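Na Glutathione S-transferase 1 (Necator americanus, PDB 2ON7) probably conjugates reduced glutathione to electrophilic compounds, as a two-domain, dimeric glutathione S-transferase of the human hookworm. Local coordinates at residues K187-I191 with P192-K196. Numbering follows the deposited sequence.
Sequences KIRAI and PKLKK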
loop_
_atom_site.group_PDB
_atom_site.type_symbol
_atom_site.label_atom_id
_atom_site.label_comp_id
_atom_site.label_asym_id
_atom_site.label_seq_id
_atom_site.Cartn_x
_atom_site.Cartn_y
_atom_site.Cartn_z
ATOM N N LYS A 187 -11.205 -22.357 -3.605
ATOM C CA LYS A 187 -12.543 -21.922 -3.236
ATOM C C LYS A 187 -12.861 -20.632 -3.974
ATOM O O LYS A 187 -13.891 -20.551 -4.665
ATOM C CB LYS A 187 -12.687 -21.764 -1.701
ATOM C CG LYS A 187 -13.459 -20.518 -1.262
ATOM C CD LYS A 187 -13.504 -20.350 0.256
ATOM C CE LYS A 187 -14.880 -19.875 0.699
ATOM N NZ LYS A 187 -15.973 -20.889 0.506
ATOM N N ILE A 188 -11.955 -19.647 -3.874
ATOM C CA ILE A 188 -12.130 -18.338 -4.577
ATOM C C ILE A 188 -12.300 -18.517 -6.068
ATOM O O ILE A 188 -13.179 -17.894 -6.668
ATOM C CB ILE A 188 -10.990 -17.285 -4.287
ATOM C CG1 ILE A 188 -10.857 -17.010 -2.777
ATOM C CG2 ILE A 188 -11.206 -15.920 -5.095
ATOM C CD1 ILE A 188 -12.226 -16.836 -2.035
ATOM N N ARG A 189 -11.455 -19.347 -6.671
ATOM C CA ARG A 189 -11.412 -19.439 -8.135
ATOM C C ARG A 189 -12.575 -20.232 -8.746
ATOM O O ARG A 189 -12.885 -20.069 -9.925
ATOM C CB ARG A 189 -10.053 -19.951 -8.601
ATOM C CG ARG A 189 -8.937 -18.928 -8.301
ATOM C CD ARG A 189 -7.506 -19.447 -8.519
ATOM N NE ARG A 189 -7.141 -19.589 -9.928
ATOM C CZ ARG A 189 -6.940 -18.576 -10.795
ATOM N NH1 ARG A 189 -7.085 -17.297 -10.419
ATOM N NH2 ARG A 189 -6.575 -18.854 -12.043
ATOM N N ALA A 190 -13.231 -21.056 -7.928
ATOM C CA ALA A 190 -14.410 -21.815 -8.315
ATOM C C ALA A 190 -15.713 -20.989 -8.176
ATOM O O ALA A 190 -16.808 -21.505 -8.405
ATOM C CB ALA A 190 -14.489 -23.131 -7.491
ATOM N N ILE A 191 -15.605 -19.715 -7.808
ATOM C CA ILE A 191 -16.783 -18.853 -7.724
ATOM C C ILE A 191 -17.253 -18.527 -9.162
ATOM O O ILE A 191 -16.516 -17.855 -9.909
ATOM C CB ILE A 191 -16.491 -17.537 -6.928
ATOM C CG1 ILE A 191 -16.189 -17.850 -5.446
ATOM C CG2 ILE A 191 -17.653 -16.547 -7.084
ATOM C CD1 ILE A 191 -15.618 -16.630 -4.658
ATOM N N PRO A 192 -18.474 -18.993 -9.541
ATOM C CA PRO A 192 -18.896 -19.083 -10.939
ATOM C C PRO A 192 -18.482 -17.936 -11.873
ATOM O O PRO A 192 -17.834 -18.222 -12.887
ATOM C CB PRO A 192 -20.423 -19.246 -10.843
ATOM C CG PRO A 192 -20.614 -20.066 -9.574
ATOM C CD PRO A 192 -19.536 -19.474 -8.622
ATOM N N LYS A 193 -18.819 -16.678 -11.552
ATOM C CA LYS A 193 -18.443 -15.549 -12.407
ATOM C C LYS A 193 -16.934 -15.339 -12.519
ATOM O O LYS A 193 -16.457 -14.827 -13.528
ATOM C CB LYS A 193 -19.097 -14.224 -11.935
ATOM C CG LYS A 193 -20.507 -13.947 -12.479
ATOM C CD LYS A 193 -20.999 -12.610 -11.962
ATOM C CE LYS A 193 -22.460 -12.370 -12.317
ATOM N NZ LYS A 193 -22.760 -10.895 -12.254
ATOM N N LEU A 194 -16.195 -15.661 -11.464
ATOM C CA LEU A 194 -14.732 -15.635 -11.521
ATOM C C LEU A 194 -14.233 -16.759 -12.453
ATOM O O LEU A 194 -13.448 -16.510 -13.368
ATOM C CB LEU A 194 -14.131 -15.829 -10.118
ATOM C CG LEU A 194 -12.924 -14.997 -9.659
ATOM C CD1 LEU A 194 -11.987 -15.789 -8.752
ATOM C CD2 LEU A 194 -12.137 -14.407 -10.822
ATOM N N LYS A 195 -14.714 -17.981 -12.201
ATOM C CA LYS A 195 -14.426 -19.184 -13.001
ATOM C C LYS A 195 -14.622 -18.966 -14.506
ATOM O O LYS A 195 -13.737 -19.281 -15.298
ATOM C CB LYS A 195 -15.296 -20.358 -12.507
ATOM C CG LYS A 195 -15.081 -21.678 -13.202
ATOM C CD LYS A 195 -15.506 -22.806 -12.261
ATOM C CE LYS A 195 -14.787 -24.113 -12.555
ATOM N NZ LYS A 195 -15.401 -24.829 -13.714
ATOM N N LYS A 196 -15.797 -18.449 -14.875
ATOM C CA LYS A 196 -16.074 -17.968 -16.225
ATOM C C LYS A 196 -14.942 -17.030 -16.790
ATOM O O LYS A 196 -14.411 -17.305 -17.898
ATOM C CB LYS A 196 -17.478 -17.336 -16.303
ATOM C CG LYS A 196 -17.831 -16.850 -17.723
ATOM C CD LYS A 196 -19.331 -16.826 -18.034
ATOM C CE LYS A 196 -19.579 -16.299 -19.463
ATOM N NZ LYS A 196 -18.951 -14.894 -19.649
#
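Ile191 and Leu194 meet at the turn where helix 179-189 of the C-terminal domain gives way to helix 192-200. Ile191 occupies the N-cap position, and its carbonyl accepts the first bond of the new helix: Lys195 N lies 2.9 Å from Ile191 O, nearly straight at 167°, with the donor tilted from the carbonyl plane. Leu194 N is also close to Ile191 O, but the bend at its hydrogen makes that bond weak. Pro192, the first residue of the helix, has no N-H to offer, which suits the first turn of a helix, where the backbone N-H groups have no acceptor from a preceding turn. Its ring crosses the Ile191 side chain at about a right angle, with Ile191 CG2 3.8 Å from Pro192 CD; this branch stands anti to the Ile191 backbone N (chi1 -66° for CG1) and beside the carbonyl carbon, hence next to the proline. Leu194 points back at the end of the preceding helix. Leu194 CD1 lies 3.7 Å from Ile188 CG2 and also against the Ile188 carbonyl, whose oxygen accepts a bond from Ile191 N (3.2 Å). Lys195 CB faces the preceding segment and rests 3.5 Å from Arg189 O, while the end of the side chain leads away. Ile188 packs on helix 155-168, to which Arg189 is tied by a salt bridge with Glu162; on helix 16-25 of the thioredoxin-like N-terminal domain, Ile191 touches Leu24 and Leu194 touches Gln20.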